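Luciferase-like monooxygenase (Streptomyces bottropensis, PDB 7BIP) probably acts as a flavin-dependent monooxygenase of the bacterial luciferase family in the biosynthesis of the aromatic polyketide rishirilide. Local coordinates at residues G4-P9 / K41-Y46; G76-V81 / V105-A110. One frame throughout, in Å; residues are numbered along the deposited sequence.

Interaction 1: residues G4-P9 / K41-Y46; sequences GINLFP and KTVEHY
Parallel pairing of Asn6 with Lys41 opens this contact as regular sheet, and side chains carry it further along. Lys41 N donates to Ile5 O (2.8 Å), nearly along the C=O axis, while Leu7 N reaches Lys41 O (2.9 Å) from above the carbonyl plane. One step on, Thr42 takes over from the backbone: with OG1 anti to its own N (chi1 -165°), the hydroxyl donates to Leu7 O at 2.8 Å. Asn6 and Lys41 share a face of the sheet and cross obliquely, CG to CG 3.8 Å. The lysine then bends at chi3, and its NZ is bound by Ser322 and His229. In the TIM-barrel fold of the luciferase family, strands 2-6 and 39-42 are neighbours joined through helix 18-35, and the residues following them line the C-terminal mouth of the barrel. The tightest packing is there: Phe8 CD1 lies only 3.3 Å from Val43 CG1, and Val43 CG2 sits 4.1 Å from the ring centroid, 9° off the normal, a CH-pi contact over the face. Phe8 reaches this position with CG anti to its N. At the far end of the ring the fit is looser: CZ meets His45 CD2 at 3.7 Å with the planes inclined at 45°, Phe8 is partly exposed, and a bound 1,2-ethanediol lies about 4 Å from its side chain.

Interaction 2: residues G76-V81 / V105-A110; sequences GAVLPV and VGFGRA
Both Val78 (chi1 -64°) and Phe107 (chi1 -60°) have their first branch, CG1 and CG respectively, anti to the carbonyl carbon, so the two side chains lie alongside and point the same way on one face of the sheet. Val78 CG2, in the crowded position between N and carbonyl carbon, touches Phe107 CD1 at 3.6 Å, and Pro80 CG approaches the edge of the ring, 4.2 Å from the same CD1. An alanine in place of Phe107 would remove the ring and would probably leave Val78 and Pro80 less firmly packed. Beneath them the parallel pairing is short: Val78 N donates to Gly106 O (2.9 Å) within the carbonyl plane, and Gly108 N returns a straighter bond to Val78 O (2.8 Å, 163° at the hydrogen). The peptide bond before Ala77 is cis, a non-prolyl cis peptide as in other members of the luciferase family, at the corner where the chain turns; Ala77 CB settles 3.4 Å from Gly108 N. Past the strands, a water accepts from Val81 N and donates to Gly108 O (2.7 Å), bridging the diverging chains, and Val81 CG1 meets Ala110 CB at 4.0 Å. Helix 85-98 packs Leu88 on Val78 and Phe107, helix 126-142 brings Phe130 onto Phe107 and Pro80, and strand 171-175 hydrogen-bonds to Val105 and Phe107 as the next neighbour in the barrel.

In the fold
Interactions 1 and 2 lie in series along the barrel wall, their centres 12 Å apart, and strands 39-42 and 72-78 join them directly. Thr42 O and Gly76 N are 2.8 Å apart, probably a hydrogen bond that continues the sheet. Beyond it, Glu44 OE1 probably accepts from Leu79 N, also at 2.8 Å, while Val43 CG1 packs against Gly76 O. The other carboxylate oxygen, Glu44 OE2, takes a very short bond from Tyr46 OH. Both contacts therefore shape adjoining parts of the barrel's C-terminal end, where TIM-barrel enzymes carry their active sites; the ethanediol beside Phe8 is consistent with a pocket there, though no flavin or substrate is bound.

Interaction 1: residues G4-P9 / K41-Y46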
loop_
_atom_site.group_PDB
_atom_site.type_symbol
_atom_site.label_atom_id
_atom_site.label_comp_id
_atom_site.label_asym_id
_atom_site.label_seq_id
_atom_site.Cartn_x
_atom_site.Cartn_y
_atom_site.Cartn_z
ATOM N N GLY A 4 5.928 7.487 20.229
ATOM C CA GLY A 4 6.358 6.960 18.953
ATOM C C GLY A 4 6.890 8.069 18.075
ATOM O O GLY A 4 7.074 9.201 18.541
ATOM N N ILE A 5 7.162 7.774 16.810
ATOM C CA ILE A 5 7.652 8.808 15.908
ATOM C C ILE A 5 6.653 8.985 14.780
ATOM O O ILE A 5 5.965 8.044 14.371
ATOM C CB ILE A 5 9.049 8.505 15.332
ATOM C CG1 ILE A 5 9.013 7.210 14.511
ATOM C CG2 ILE A 5 10.098 8.458 16.466
ATOM C CD1 ILE A 5 10.204 7.056 13.552
ATOM N N ASN A 6 6.567 10.218 14.296
ATOM C CA ASN A 6 5.741 10.579 13.160
ATOM C C ASN A 6 6.672 10.984 12.030
ATOM O O ASN A 6 7.675 11.674 12.257
ATOM C CB ASN A 6 4.793 11.726 13.526
ATOM C CG ASN A 6 3.631 11.869 12.559
ATOM O OD1 ASN A 6 3.632 11.295 11.474
ATOM N ND2 ASN A 6 2.631 12.660 12.952
ATOM N N LEU A 7 6.365 10.522 10.827
ATOM C CA LEU A 7 7.200 10.758 9.650
ATOM C C LEU A 7 6.362 11.527 8.628
ATOM O O LEU A 7 5.925 10.998 7.608
ATOM C CB LEU A 7 7.742 9.431 9.079
ATOM C CG LEU A 7 8.733 8.730 10.015
ATOM C CD1 LEU A 7 9.079 7.311 9.541
ATOM C CD2 LEU A 7 10.012 9.580 10.225
ATOM N N PHE A 8 6.131 12.795 8.935
ATOM C CA PHE A 8 5.332 13.679 8.099
ATOM C C PHE A 8 6.285 14.380 7.146
ATOM O O PHE A 8 7.092 15.203 7.592
ATOM C CB PHE A 8 4.611 14.691 8.985
ATOM C CG PHE A 8 3.554 15.520 8.294
ATOM C CD1 PHE A 8 2.290 15.637 8.854
ATOM C CD2 PHE A 8 3.828 16.229 7.137
ATOM C CE1 PHE A 8 1.310 16.408 8.251
ATOM C CE2 PHE A 8 2.849 17.005 6.534
ATOM C CZ PHE A 8 1.593 17.090 7.096
ATOM N N PRO A 9 6.228 14.117 5.834
ATOM C CA PRO A 9 7.158 14.789 4.911
ATOM C C PRO A 9 6.715 16.216 4.604
ATOM O O PRO A 9 5.566 16.463 4.237
ATOM C CB PRO A 9 7.108 13.909 3.657
ATOM C CG PRO A 9 5.753 13.306 3.688
ATOM C CD PRO A 9 5.378 13.130 5.150
ATOM N N LYS A 41 4.301 6.458 12.818
ATOM C CA LYS A 41 3.101 7.054 12.242
ATOM C C LYS A 41 3.473 7.768 10.946
ATOM O O LYS A 41 4.594 8.251 10.799
ATOM C CB LYS A 41 2.471 8.050 13.247
ATOM C CG LYS A 41 1.266 8.843 12.742
ATOM C CD LYS A 41 0.693 9.706 13.872
ATOM C CE LYS A 41 -0.039 8.867 14.913
ATOM N NZ LYS A 41 -0.319 9.713 16.132
ATOM N N THR A 42 2.551 7.814 9.986
ATOM C CA THR A 42 2.714 8.734 8.869
ATOM C C THR A 42 1.337 9.182 8.399
ATOM O O THR A 42 0.308 8.769 8.943
ATOM C CB THR A 42 3.550 8.118 7.735
ATOM O OG1 THR A 42 3.971 9.168 6.850
ATOM C CG2 THR A 42 2.742 7.093 6.944
ATOM N N VAL A 43 1.326 10.014 7.355
ATOM C CA VAL A 43 0.176 10.844 7.018
ATOM C C VAL A 43 -0.299 10.544 5.595
ATOM O O VAL A 43 0.323 9.789 4.851
ATOM C CB VAL A 43 0.509 12.338 7.158
ATOM C CG1 VAL A 43 1.197 12.582 8.487
ATOM C CG2 VAL A 43 1.403 12.772 6.003
ATOM N N GLU A 44 -1.430 11.154 5.226
ATOM C CA GLU A 44 -1.950 11.110 3.857
ATOM C C GLU A 44 -2.158 12.537 3.368
ATOM O O GLU A 44 -2.945 13.286 3.958
ATOM C CB GLU A 44 -3.275 10.343 3.771
ATOM C CG GLU A 44 -3.824 10.247 2.339
ATOM C CD GLU A 44 -5.108 9.446 2.243
ATOM O OE1 GLU A 44 -5.481 8.794 3.242
ATOM O OE2 GLU A 44 -5.754 9.472 1.166
ATOM N N HIS A 45 -1.469 12.906 2.285
ATOM C CA HIS A 45 -1.647 14.217 1.657
ATOM C C HIS A 45 -1.275 14.126 0.183
ATOM O O HIS A 45 -0.510 13.252 -0.227
ATOM C CB HIS A 45 -0.794 15.295 2.320
ATOM C CG HIS A 45 -1.462 15.959 3.475
ATOM N ND1 HIS A 45 -2.681 16.591 3.364
ATOM C CD2 HIS A 45 -1.098 16.064 4.774
ATOM C CE1 HIS A 45 -3.032 17.074 4.541
ATOM N NE2 HIS A 45 -2.094 16.761 5.416
ATOM N N TYR A 46 -1.800 15.070 -0.612
ATOM C CA TYR A 46 -1.608 15.056 -2.060
ATOM C C TYR A 46 -1.079 16.389 -2.580
ATOM O O TYR A 46 -1.506 17.457 -2.126
ATOM C CB TYR A 46 -2.920 14.730 -2.792
ATOM C CG TYR A 46 -3.531 13.425 -2.362
ATOM C CD1 TYR A 46 -3.307 12.256 -3.081
ATOM C CD2 TYR A 46 -4.326 13.356 -1.224
ATOM C CE1 TYR A 46 -3.873 11.044 -2.674
ATOM C CE2 TYR A 46 -4.895 12.166 -0.813
ATOM C CZ TYR A 46 -4.664 11.014 -1.539
ATOM O OH TYR A 46 -5.236 9.834 -1.116
#

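Interaction 2: residues G76-V81 / V105-A110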
loop_
_atom_site.group_PDB
_atom_site.type_symbol
_atom_site.label_atom_id
_atom_site.label_comp_id
_atom_site.label_asym_id
_atom_site.label_seq_id
_atom_site.Cartn_x
_atom_site.Cartn_y
_atom_site.Cartn_z
ATOM N N GLY A 76 -1.906 8.367 10.562
ATOM C CA GLY A 76 -2.252 9.655 11.126
ATOM C C GLY A 76 -2.327 10.727 10.051
ATOM O O GLY A 76 -1.465 11.610 10.000
ATOM N N ALA A 77 -3.341 10.687 9.186
ATOM C CA ALA A 77 -4.487 9.779 9.275
ATOM C C ALA A 77 -4.970 9.449 7.868
ATOM O O ALA A 77 -4.755 10.250 6.951
ATOM C CB ALA A 77 -5.609 10.422 10.079
ATOM N N VAL A 78 -5.598 8.281 7.670
ATOM C CA VAL A 78 -6.211 8.025 6.372
ATOM C C VAL A 78 -7.385 8.981 6.185
ATOM O O VAL A 78 -8.021 9.432 7.153
ATOM C CB VAL A 78 -6.660 6.559 6.208
ATOM C CG1 VAL A 78 -5.451 5.620 6.239
ATOM C CG2 VAL A 78 -7.683 6.189 7.270
ATOM N N LEU A 79 -7.661 9.325 4.926
ATOM C CA LEU A 79 -8.721 10.281 4.603
ATOM C C LEU A 79 -9.876 9.559 3.919
ATOM O O LEU A 79 -9.890 9.419 2.687
ATOM C CB LEU A 79 -8.184 11.414 3.721
ATOM C CG LEU A 79 -6.988 12.198 4.285
ATOM C CD1 LEU A 79 -6.527 13.247 3.269
ATOM C CD2 LEU A 79 -7.345 12.866 5.611
ATOM N N PRO A 80 -10.881 9.094 4.664
ATOM C CA PRO A 80 -11.960 8.326 4.024
ATOM C C PRO A 80 -12.677 9.083 2.920
ATOM O O PRO A 80 -13.214 8.439 2.006
ATOM C CB PRO A 80 -12.904 7.990 5.191
ATOM C CG PRO A 80 -12.452 8.816 6.344
ATOM C CD PRO A 80 -11.016 9.134 6.130
ATOM N N VAL A 81 -12.662 10.423 2.944
ATOM C CA VAL A 81 -13.369 11.202 1.928
ATOM C C VAL A 81 -12.833 10.925 0.526
ATOM O O VAL A 81 -13.565 11.080 -0.463
ATOM C CB VAL A 81 -13.315 12.707 2.283
ATOM C CG1 VAL A 81 -11.897 13.272 2.177
ATOM C CG2 VAL A 81 -14.279 13.509 1.421
ATOM N N VAL A 105 -5.456 2.459 13.461
ATOM C CA VAL A 105 -5.924 3.202 12.290
ATOM C C VAL A 105 -6.553 4.516 12.743
ATOM O O VAL A 105 -7.689 4.552 13.233
ATOM C CB VAL A 105 -6.907 2.396 11.443
ATOM C CG1 VAL A 105 -7.272 3.212 10.199
ATOM C CG2 VAL A 105 -6.279 1.066 11.040
ATOM N N GLY A 106 -5.830 5.613 12.541
ATOM C CA GLY A 106 -6.423 6.935 12.640
ATOM C C GLY A 106 -7.056 7.351 11.321
ATOM O O GLY A 106 -6.477 7.163 10.249
ATOM N N PHE A 107 -8.267 7.902 11.423
ATOM C CA PHE A 107 -9.026 8.460 10.309
ATOM C C PHE A 107 -9.161 9.962 10.536
ATOM O O PHE A 107 -9.470 10.392 11.648
ATOM C CB PHE A 107 -10.450 7.870 10.216
ATOM C CG PHE A 107 -10.524 6.363 10.021
ATOM C CD1 PHE A 107 -10.906 5.831 8.785
ATOM C CD2 PHE A 107 -10.313 5.489 11.077
ATOM C CE1 PHE A 107 -11.017 4.448 8.594
ATOM C CE2 PHE A 107 -10.432 4.104 10.904
ATOM C CZ PHE A 107 -10.783 3.582 9.652
ATOM N N GLY A 108 -8.954 10.767 9.488
ATOM C CA GLY A 108 -8.966 12.208 9.630
ATOM C C GLY A 108 -9.804 12.897 8.566
ATOM O O GLY A 108 -10.190 12.304 7.561
ATOM N N ARG A 109 -10.079 14.175 8.818
ATOM C CA ARG A 109 -10.771 15.026 7.861
ATOM C C ARG A 109 -9.757 15.709 6.955
ATOM O O ARG A 109 -8.657 16.070 7.384
ATOM C CB ARG A 109 -11.616 16.087 8.572
ATOM C CG ARG A 109 -12.581 15.547 9.609
ATOM C CD ARG A 109 -13.897 15.113 8.993
ATOM N NE ARG A 109 -14.450 16.081 8.047
ATOM C CZ ARG A 109 -15.234 17.100 8.384
ATOM N NH1 ARG A 109 -15.687 17.925 7.449
ATOM N NH2 ARG A 109 -15.562 17.300 9.654
ATOM N N ALA A 110 -10.129 15.880 5.695
ATOM C CA ALA A 110 -9.266 16.634 4.807
ATOM C C ALA A 110 -9.523 18.128 4.984
ATOM O O ALA A 110 -10.595 18.556 5.419
ATOM C CB ALA A 110 -9.499 16.223 3.355
HETATM O O HOH W 1 -11.710 12.352 5.318
#